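DNA gyrase, B subunit, truncated (Myxococcus xanthus, PDB 3CWV) probably works as an ATP-dependent type II topoisomerase subunit, binding ATP and taking part in the breakage, passage and rejoining of double-stranded DNA. Local coordinates at residues A[36-41]-A[153-158]; A[85-90]-A[101-106]; A[113-118]-A[122-127]. All coordinates share one frame; numbering follows the deposited sequence. Where two conformers were deposited one is given.

Contact 1. Residues A[36-41]-A[153-158]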
loop_
_atom_site.group_PDB
_atom_site.type_symbol
_atom_site.label_atom_id
_atom_site.label_comp_id
_atom_site.label_asym_id
_atom_site.label_seq_id
_atom_site.Cartn_x
_atom_site.Cartn_y
_atom_site.Cartn_z
ATOM N N TYR A 36 -0.225 9.910 -1.654
ATOM C CA TYR A 36 -0.436 8.591 -1.026
ATOM C C TYR A 36 -1.910 8.171 -1.143
ATOM O O TYR A 36 -2.199 6.977 -1.314
ATOM C CB TYR A 36 -0.024 8.606 0.454
ATOM C CG TYR A 36 1.454 8.929 0.700
ATOM C CD1 TYR A 36 2.438 8.657 -0.259
ATOM C CD2 TYR A 36 1.857 9.481 1.918
ATOM C CE1 TYR A 36 3.802 8.946 0.000
ATOM C CE2 TYR A 36 3.203 9.789 2.171
ATOM C CZ TYR A 36 4.152 9.513 1.218
ATOM O OH TYR A 36 5.460 9.817 1.474
ATOM N N PHE A 37 -2.834 9.132 -1.041
ATOM C CA PHE A 37 -4.269 8.810 -1.207
ATOM C C PHE A 37 -4.541 8.228 -2.606
ATOM O O PHE A 37 -5.329 7.271 -2.765
ATOM C CB PHE A 37 -5.190 10.031 -0.974
ATOM C CG PHE A 37 -5.132 10.629 0.440
ATOM C CD1 PHE A 37 -4.803 9.853 1.539
ATOM C CD2 PHE A 37 -5.471 11.969 0.635
ATOM C CE1 PHE A 37 -4.795 10.420 2.858
ATOM C CE2 PHE A 37 -5.462 12.535 1.916
ATOM C CZ PHE A 37 -5.125 11.758 3.028
ATOM N N LEU A 38 -3.948 8.832 -3.636
ATOM C CA LEU A 38 -4.046 8.260 -5.009
ATOM C C LEU A 38 -3.464 6.847 -5.125
ATOM O O LEU A 38 -4.105 5.934 -5.666
ATOM C CB LEU A 38 -3.415 9.185 -6.059
ATOM C CG LEU A 38 -4.309 10.210 -6.740
ATOM C CD1 LEU A 38 -3.437 11.090 -7.628
ATOM C CD2 LEU A 38 -5.427 9.520 -7.604
ATOM N N LEU A 39 -2.229 6.659 -4.682
ATOM C CA LEU A 39 -1.627 5.320 -4.624
ATOM C C LEU A 39 -2.483 4.288 -3.870
ATOM O O LEU A 39 -2.571 3.118 -4.289
ATOM C CB LEU A 39 -0.212 5.387 -3.990
ATOM C CG LEU A 39 0.788 6.123 -4.901
ATOM C CD1 LEU A 39 2.105 6.405 -4.143
ATOM C CD2 LEU A 39 1.052 5.313 -6.140
ATOM N N ASP A 40 -3.129 4.714 -2.777
ATOM C CA ASP A 40 -4.021 3.813 -2.021
ATOM C C ASP A 40 -5.248 3.366 -2.866
ATOM O O ASP A 40 -5.740 2.230 -2.725
ATOM C CB ASP A 40 -4.516 4.461 -0.734
ATOM C CG ASP A 40 -3.426 4.574 0.372
ATOM O OD1 ASP A 40 -2.335 3.974 0.263
ATOM O OD2 ASP A 40 -3.698 5.294 1.362
ATOM N N VAL A 41 -5.772 4.276 -3.688
ATOM C CA VAL A 41 -6.834 3.926 -4.648
ATOM C C VAL A 41 -6.390 2.782 -5.578
ATOM O O VAL A 41 -7.118 1.788 -5.768
ATOM C CB VAL A 41 -7.262 5.134 -5.535
ATOM C CG1 VAL A 41 -8.298 4.668 -6.572
ATOM C CG2 VAL A 41 -7.875 6.231 -4.707
ATOM N N VAL A 153 -7.689 4.899 -16.222
ATOM C CA VAL A 153 -8.071 6.178 -15.667
ATOM C C VAL A 153 -6.781 6.920 -15.263
ATOM O O VAL A 153 -5.867 6.312 -14.708
ATOM C CB VAL A 153 -9.060 6.027 -14.478
ATOM C CG1 VAL A 153 -8.575 4.953 -13.502
ATOM C CG2 VAL A 153 -9.303 7.377 -13.783
ATOM N N ARG A 154 -6.709 8.188 -15.629
ATOM C CA ARG A 154 -5.618 9.071 -15.187
ATOM C C ARG A 154 -6.177 10.232 -14.369
ATOM O O ARG A 154 -7.142 10.865 -14.767
ATOM C CB ARG A 154 -4.866 9.611 -16.409
ATOM C CG ARG A 154 -3.671 10.537 -16.091
ATOM C CD ARG A 154 -3.195 11.153 -17.442
ATOM N NE ARG A 154 -1.873 11.775 -17.338
ATOM C CZ ARG A 154 -1.639 13.092 -17.332
ATOM N NH1 ARG A 154 -0.387 13.535 -17.254
ATOM N NH2 ARG A 154 -2.635 13.966 -17.424
ATOM N N VAL A 155 -5.548 10.524 -13.235
ATOM C CA VAL A 155 -5.952 11.656 -12.417
ATOM C C VAL A 155 -4.710 12.542 -12.352
ATOM O O VAL A 155 -3.674 12.090 -11.915
ATOM C CB VAL A 155 -6.322 11.229 -10.987
ATOM C CG1 VAL A 155 -6.598 12.464 -10.110
ATOM C CG2 VAL A 155 -7.563 10.353 -11.002
ATOM N N HIS A 156 -4.809 13.758 -12.856
ATOM C CA HIS A 156 -3.660 14.684 -12.863
ATOM C C HIS A 156 -4.107 15.869 -12.028
ATOM O O HIS A 156 -5.178 16.389 -12.271
ATOM C CB HIS A 156 -3.372 15.164 -14.282
ATOM C CG HIS A 156 -2.380 16.289 -14.346
ATOM N ND1 HIS A 156 -2.748 17.620 -14.322
ATOM C CD2 HIS A 156 -1.030 16.275 -14.396
ATOM C CE1 HIS A 156 -1.663 18.374 -14.397
ATOM N NE2 HIS A 156 -0.608 17.578 -14.455
ATOM N N PHE A 157 -3.295 16.323 -11.067
ATOM C CA PHE A 157 -3.733 17.441 -10.232
ATOM C C PHE A 157 -2.553 18.270 -9.742
ATOM O O PHE A 157 -1.400 17.834 -9.792
ATOM C CB PHE A 157 -4.599 16.982 -9.035
ATOM C CG PHE A 157 -3.826 16.275 -7.955
ATOM C CD1 PHE A 157 -3.436 16.955 -6.810
ATOM C CD2 PHE A 157 -3.474 14.940 -8.087
ATOM C CE1 PHE A 157 -2.697 16.294 -5.798
ATOM C CE2 PHE A 157 -2.742 14.278 -7.093
ATOM C CZ PHE A 157 -2.340 14.955 -5.958
ATOM N N VAL A 158 -2.881 19.476 -9.296
ATOM C CA VAL A 158 -1.924 20.431 -8.764
ATOM C C VAL A 158 -2.384 20.835 -7.358
ATOM O O VAL A 158 -3.414 21.484 -7.196
ATOM C CB VAL A 158 -1.849 21.697 -9.667
ATOM C CG1 VAL A 158 -0.781 22.678 -9.140
ATOM C CG2 VAL A 158 -1.543 21.293 -11.129
#

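Contact 2. Residues A[85-90]-A[101-106]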
loop_
_atom_site.group_PDB
_atom_site.type_symbol
_atom_site.label_atom_id
_atom_site.label_comp_id
_atom_site.label_asym_id
_atom_site.label_seq_id
_atom_site.Cartn_x
_atom_site.Cartn_y
_atom_site.Cartn_z
ATOM N N ALA A 85 -19.104 10.936 -3.523
ATOM C CA ALA A 85 -19.809 9.660 -3.375
ATOM C C ALA A 85 -18.925 8.567 -2.758
ATOM O O ALA A 85 -17.786 8.344 -3.191
ATOM C CB ALA A 85 -20.392 9.189 -4.762
ATOM N N GLY A 86 -19.444 7.870 -1.740
ATOM C CA GLY A 86 -18.735 6.762 -1.129
ATOM C C GLY A 86 -17.720 7.158 -0.058
ATOM O O GLY A 86 -17.158 6.308 0.626
ATOM N N PHE A 87 -17.472 8.444 0.040
ATOM C CA PHE A 87 -16.478 8.985 0.979
ATOM C C PHE A 87 -16.861 8.657 2.433
ATOM O O PHE A 87 -18.021 8.833 2.830
ATOM C CB PHE A 87 -16.368 10.500 0.775
ATOM C CG PHE A 87 -15.301 11.170 1.622
ATOM C CD1 PHE A 87 -13.989 10.693 1.633
ATOM C CD2 PHE A 87 -15.612 12.284 2.370
ATOM C CE1 PHE A 87 -12.981 11.331 2.404
ATOM C CE2 PHE A 87 -14.625 12.910 3.156
ATOM C CZ PHE A 87 -13.312 12.422 3.155
ATOM N N LEU A 88 -15.883 8.151 3.186
ATOM C CA LEU A 88 -16.063 7.744 4.573
ATOM C C LEU A 88 -17.211 6.733 4.727
ATOM O O LEU A 88 -18.013 6.846 5.658
ATOM C CB LEU A 88 -16.294 8.974 5.455
ATOM C CG LEU A 88 -15.178 10.042 5.418
ATOM C CD1 LEU A 88 -15.545 11.207 6.328
ATOM C CD2 LEU A 88 -13.863 9.452 5.838
ATOM N N GLY A 89 -17.306 5.779 3.787
ATOM C CA GLY A 89 -18.339 4.732 3.825
ATOM C C GLY A 89 -19.759 5.092 3.408
ATOM O O GLY A 89 -20.645 4.227 3.412
ATOM N N ARG A 90 -19.987 6.337 3.025
ATOM C CA ARG A 90 -21.343 6.787 2.728
ATOM C C ARG A 90 -21.606 7.106 1.249
ATOM O O ARG A 90 -21.087 8.080 0.720
ATOM C CB ARG A 90 -21.686 8.005 3.578
ATOM C CG ARG A 90 -21.826 7.704 5.068
ATOM C CD ARG A 90 -22.098 8.980 5.865
ATOM N NE ARG A 90 -23.350 9.626 5.478
ATOM C CZ ARG A 90 -23.432 10.777 4.814
ATOM N NH1 ARG A 90 -22.331 11.432 4.469
ATOM N NH2 ARG A 90 -24.621 11.282 4.510
ATOM N N MET A 101 -9.794 8.086 -0.126
ATOM C CA MET A 101 -9.581 9.487 0.139
ATOM C C MET A 101 -9.328 10.232 -1.176
ATOM O O MET A 101 -8.812 11.352 -1.180
ATOM C CB MET A 101 -8.371 9.674 1.085
ATOM C CG MET A 101 -8.506 8.935 2.453
ATOM S SD MET A 101 -9.767 9.739 3.448
ATOM C CE MET A 101 -8.874 11.181 4.033
ATOM N N LEU A 102 -9.689 9.632 -2.314
ATOM C CA LEU A 102 -9.607 10.381 -3.571
ATOM C C LEU A 102 -10.190 11.803 -3.562
ATOM O O LEU A 102 -9.575 12.734 -4.114
ATOM C CB LEU A 102 -10.230 9.563 -4.750
ATOM C CG LEU A 102 -10.342 10.247 -6.110
ATOM C CD1 LEU A 102 -8.956 10.613 -6.672
ATOM C CD2 LEU A 102 -11.165 9.334 -7.097
ATOM N N VAL A 103 -11.389 11.982 -3.004
ATOM C CA VAL A 103 -12.033 13.277 -3.054
ATOM C C VAL A 103 -11.214 14.332 -2.279
ATOM O O VAL A 103 -11.299 15.499 -2.588
ATOM C CB VAL A 103 -13.471 13.260 -2.504
ATOM C CG1 VAL A 103 -13.522 13.035 -0.980
ATOM C CG2 VAL A 103 -14.207 14.611 -2.846
ATOM N N VAL A 104 -10.420 13.894 -1.307
ATOM C CA VAL A 104 -9.548 14.859 -0.584
ATOM C C VAL A 104 -8.462 15.398 -1.508
ATOM O O VAL A 104 -8.218 16.589 -1.538
ATOM C CB VAL A 104 -8.952 14.232 0.664
ATOM C CG1 VAL A 104 -8.039 15.258 1.439
ATOM C CG2 VAL A 104 -10.072 13.770 1.561
ATOM N N SER A 105 -7.804 14.517 -2.258
ATOM C CA SER A 105 -6.763 14.956 -3.185
ATOM C C SER A 105 -7.342 15.904 -4.212
ATOM O O SER A 105 -6.736 16.922 -4.537
ATOM C CB SER A 105 -6.073 13.780 -3.859
ATOM O OG SER A 105 -5.471 12.960 -2.882
ATOM N N LEU A 106 -8.511 15.565 -4.737
ATOM C CA LEU A 106 -9.177 16.432 -5.712
ATOM C C LEU A 106 -9.654 17.731 -5.069
ATOM O O LEU A 106 -9.418 18.817 -5.623
ATOM C CB LEU A 106 -10.406 15.722 -6.318
ATOM C CG LEU A 106 -10.123 14.430 -7.093
ATOM C CD1 LEU A 106 -11.464 13.806 -7.585
ATOM C CD2 LEU A 106 -9.171 14.673 -8.223
#

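Contact 3. Residues A[113-118]-A[122-127]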
loop_
_atom_site.group_PDB
_atom_site.type_symbol
_atom_site.label_atom_id
_atom_site.label_comp_id
_atom_site.label_asym_id
_atom_site.label_seq_id
_atom_site.Cartn_x
_atom_site.Cartn_y
_atom_site.Cartn_z
ATOM N N GLN A 113 -7.375 17.309 -13.790
ATOM C CA GLN A 113 -7.914 16.736 -15.027
ATOM C C GLN A 113 -7.994 15.248 -14.854
ATOM O O GLN A 113 -7.003 14.604 -14.504
ATOM C CB GLN A 113 -7.022 17.095 -16.209
ATOM C CG GLN A 113 -7.460 16.414 -17.509
ATOM C CD GLN A 113 -6.633 16.885 -18.698
ATOM O OE1 GLN A 113 -6.388 18.080 -18.845
ATOM N NE2 GLN A 113 -6.197 15.941 -19.552
ATOM N N VAL A 114 -9.173 14.680 -15.088
ATOM C CA VAL A 114 -9.310 13.251 -14.998
ATOM C C VAL A 114 -9.680 12.715 -16.405
ATOM O O VAL A 114 -10.593 13.222 -17.019
ATOM C CB VAL A 114 -10.431 12.892 -13.992
ATOM C CG1 VAL A 114 -10.740 11.399 -13.988
ATOM C CG2 VAL A 114 -10.018 13.328 -12.561
ATOM N N ASP A 115 -8.987 11.685 -16.855
ATOM C CA ASP A 115 -9.294 11.049 -18.154
ATOM C C ASP A 115 -9.681 9.610 -17.916
ATOM O O ASP A 115 -9.064 8.919 -17.110
ATOM C CB ASP A 115 -8.089 11.103 -19.074
ATOM C CG ASP A 115 -7.766 12.511 -19.547
ATOM O OD1 ASP A 115 -8.382 12.943 -20.541
ATOM O OD2 ASP A 115 -6.857 13.173 -18.965
ATOM N N ILE A 116 -10.725 9.149 -18.602
ATOM C CA ILE A 116 -11.174 7.777 -18.437
ATOM C C ILE A 116 -11.255 7.208 -19.858
ATOM O O ILE A 116 -11.866 7.826 -20.729
ATOM C CB ILE A 116 -12.577 7.661 -17.750
ATOM C CG1 ILE A 116 -12.680 8.474 -16.442
ATOM C CG2 ILE A 116 -12.937 6.196 -17.477
ATOM C CD1 ILE A 116 -13.410 9.813 -16.627
ATOM N N TRP A 117 -10.608 6.068 -20.081
ATOM C CA TRP A 117 -10.629 5.406 -21.392
ATOM C C TRP A 117 -11.457 4.146 -21.193
ATOM O O TRP A 117 -11.258 3.424 -20.221
ATOM C CB TRP A 117 -9.214 4.996 -21.843
ATOM C CG TRP A 117 -8.276 6.113 -22.274
ATOM C CD1 TRP A 117 -8.018 6.530 -23.541
ATOM C CD2 TRP A 117 -7.444 6.915 -21.408
ATOM N NE1 TRP A 117 -7.083 7.552 -23.523
ATOM C CE2 TRP A 117 -6.716 7.801 -22.225
ATOM C CE3 TRP A 117 -7.266 6.967 -20.023
ATOM C CZ2 TRP A 117 -5.814 8.731 -21.707
ATOM C CZ3 TRP A 117 -6.368 7.894 -19.499
ATOM C CH2 TRP A 117 -5.644 8.754 -20.337
ATOM N N ALA A 118 -12.385 3.879 -22.117
ATOM C CA ALA A 118 -13.207 2.658 -22.084
ATOM C C ALA A 118 -13.904 2.514 -23.441
ATOM O O ALA A 118 -14.286 3.511 -24.035
ATOM C CB ALA A 118 -14.243 2.727 -20.985
ATOM N N GLN A 122 -12.758 7.916 -24.961
ATOM C CA GLN A 122 -12.154 8.624 -23.838
ATOM C C GLN A 122 -13.069 9.765 -23.368
ATOM O O GLN A 122 -13.643 10.524 -24.176
ATOM C CB GLN A 122 -10.779 9.163 -24.276
ATOM C CG GLN A 122 -10.004 9.961 -23.214
ATOM C CD GLN A 122 -8.687 10.489 -23.714
ATOM O OE1 GLN A 122 -8.264 10.188 -24.840
ATOM N NE2 GLN A 122 -8.008 11.288 -22.880
ATOM N N TRP A 123 -13.186 9.905 -22.050
ATOM C CA TRP A 123 -13.963 10.981 -21.461
ATOM C C TRP A 123 -13.047 11.771 -20.530
ATOM O O TRP A 123 -12.183 11.179 -19.893
ATOM C CB TRP A 123 -15.114 10.380 -20.653
ATOM C CG TRP A 123 -16.133 11.389 -20.275
ATOM C CD1 TRP A 123 -16.265 12.047 -19.063
ATOM C CD2 TRP A 123 -17.170 11.888 -21.125
ATOM N NE1 TRP A 123 -17.327 12.931 -19.133
ATOM C CE2 TRP A 123 -17.892 12.849 -20.388
ATOM C CE3 TRP A 123 -17.561 11.603 -22.449
ATOM C CZ2 TRP A 123 -18.995 13.533 -20.928
ATOM C CZ3 TRP A 123 -18.645 12.291 -22.993
ATOM C CH2 TRP A 123 -19.355 13.242 -22.229
ATOM N N ARG A 124 -13.268 13.077 -20.433
ATOM C CA ARG A 124 -12.409 13.969 -19.649
ATOM C C ARG A 124 -13.241 14.888 -18.745
ATOM O O ARG A 124 -14.152 15.574 -19.229
ATOM C CB ARG A 124 -11.532 14.816 -20.583
ATOM C CG ARG A 124 -10.533 15.778 -19.858
ATOM C CD ARG A 124 -9.643 16.479 -20.884
ATOM N NE ARG A 124 -8.712 15.516 -21.473
ATOM C CZ ARG A 124 -7.994 15.707 -22.569
ATOM N NH1 ARG A 124 -8.101 16.833 -23.256
ATOM N NH2 ARG A 124 -7.196 14.743 -22.995
ATOM N N VAL A 125 -12.877 14.948 -17.457
ATOM C CA VAL A 125 -13.525 15.829 -16.475
ATOM C C VAL A 125 -12.475 16.813 -15.942
ATOM O O VAL A 125 -11.431 16.377 -15.472
ATOM C CB VAL A 125 -14.048 15.018 -15.260
ATOM C CG1 VAL A 125 -14.767 15.964 -14.205
ATOM C CG2 VAL A 125 -14.944 13.864 -15.719
ATOM N N MET A 126 -12.738 18.113 -16.064
ATOM C CA MET A 126 -11.814 19.142 -15.588
ATOM C C MET A 126 -12.242 19.522 -14.185
ATOM O O MET A 126 -13.419 19.417 -13.848
ATOM C CB MET A 126 -11.837 20.399 -16.495
ATOM C CG MET A 126 -11.333 20.125 -17.991
ATOM S SD MET A 126 -9.768 19.296 -18.196
ATOM C CE MET A 126 -8.684 20.531 -17.510
ATOM N N GLY A 127 -11.282 19.964 -13.371
ATOM C CA GLY A 127 -11.605 20.410 -12.021
ATOM C C GLY A 127 -10.963 21.779 -11.780
ATOM O O GLY A 127 -9.868 22.047 -12.278
#

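Contact 1. Residues A[36-41]-A[153-158]
The ring of F157 is met at its edge, close to its own plane, by the methyl CD1 of L38, which lies 3.3 Å from F157 CE2 and also near F157 CD2. The two side chains reach this point from opposite directions, the leucine from helix 28-47 and the phenylalanine from strand 151-159. Such a short carbon-carbon approach makes this the tightest spot of the contact. F157 CG sits between its backbone N and carbonyl carbon (chi1 72°), a rotation that carries the ring off the strand toward the helix. L38 has turned some way from the nearest staggered value (chi1 -91°), and its two methyls part to serve different partners. CD1 goes to the ring, whereas CD2 settles beside V155, 3.9 Å from V155 CB and almost equally close to V155 CG1 and CG2, so that the methyl rests against the branched end as a whole.

V155 and F157, two residues apart, project from the same face of the strand; H156 between them points away, and its NE2 bonds to S63 OG. This is helix-on-sheet packing of the GHKL ATPase type, to which gyrase B belongs. The strand lies inside the mixed sheet, paired with strand 64-70 through V155 and L66 and through F157 and I64. Around the leucine the apolar layer continues with L102 of helix 102-107 and L66, while L106 touches V155.

All three contacting residues are buried, and none of their side chains carries a polar atom. The chemistry of this spot is purely apolar: the two methyl contacts of the leucine depend on fit and not on polar bonds.

Contact 2. Residues A[85-90]-A[101-106]
A Met-aromatic contact, M101 with F87, ties the loop between helices 75-82 and 102-107 to the start of the second helix. The loop's place between these two helices probably makes it part of the region that forms the ATP lid in GHKL ATPases. The sulfur M101 SD stands at the edge of the F87 ring, near its plane, 3.7 Å from F87 CE1. M101 itself is the N-cap residue of helix 102-107, and bends at both chi2 and chi3 fold its thioether back toward the ring.

Within 85-90 it is F87 that reaches the helix. With CG trans to the backbone N (chi1 -176°), its ring extends across to the first turn and is sandwiched. L88 CG lies over the centre of one face, 3.6 Å above the plane. V103 CG1 occupies the opposite face as a CH-pi partner, 3.7 Å from the centroid of the F87 ring and shifted somewhat toward the rim. Set between its backbone N and carbonyl carbon (chi1 69°), CG1 is the valine methyl turned to the ring; the two side chains cross at about a right angle. I11 of helix 11-17 also touches F87, and V15 of that helix touches V104.

The loop is tightly turned behind the ring: R90 N donates to F87 O at 3.2 Å, and a weaker bond joins G86 N to R90 O. G86 turns with positive phi (84°), a backbone shape that suits glycine. On the helix the next residue after V103 completes the seat, its methyl V104 CG2 lying 3.9 Å from F87 CZ.

Contact 3. Residues A[113-118]-A[122-127]
In the beta hairpin of strands 109-118 and 121-128, the side chains of D115 and R124 lie side by side, pointing the same way, with their carboxylate and guanidinium planes nearly perpendicular (88°). In the guanidinium plane, R124 NE donates almost straight to D115 OD1 at 2.8 Å, a salt bridge on the syn side of that oxygen. Q122, extended with CG opposite the backbone N (chi1 179°), runs its amide out until NE2 meets D115 OD1 at 2.9 Å from above the carboxylate plane, so two good donors grip one atom. The other oxygen is taken by Q113, whose NE2 lies 2.9 Å from D115 OD2 on its syn lone pair. These bonds fix the rotation of the carboxylate, and the neighbouring positive charge would favour its ionised form. R124 NH2 has a second anionic partner in E143.

Q113 NE2 lies over one face of the R124 guanidinium, toward its rim and 3.2 Å from R124 NE, the amide and guanidinium planes 29° apart; both atoms are donors, so the approach is not a hydrogen bond. Farther along the same side of the hairpin Q122 lies beside W117, Q122 CG over the five-membered ring of W117 at 3.9 Å from its centroid. The polar ends of that pair turn to E143, Q122 OE1 to its N and W117 NE1 to its O.

V114, I116, W123 and V125 cover the opposite face and pack against helix 75-82. D115 and R124 form an antiparallel non-hydrogen-bonded pair, flanked by the hydrogen-bonded pairs I116 with W123 and V114 with V125, the latter through V114 N and V125 O at 2.9 Å.

Contacts 1 and 2 are apolar and buried, and they meet directly: F37 of 36-41 packs on M101, V104 and S105, and L38 on L102, so helix 102-107 takes part in both neighbourhoods. Contact 3 lies farther from the chain centre, about 25 Å against 13 and 17 Å between centres, and is still mostly buried, though it includes the exposed M126. It alone has cross-segment hydrogen bonds and a salt bridge. It shares the large sheet with contact 1, because strands 109-118 and 151-159 are neighbours, with backbone bonds joining Q113 to H156 and D115 to R154. Contacts 1 and 2 rely on shape, whereas the hairpin combines strand pairing with a polar face and an apolar one.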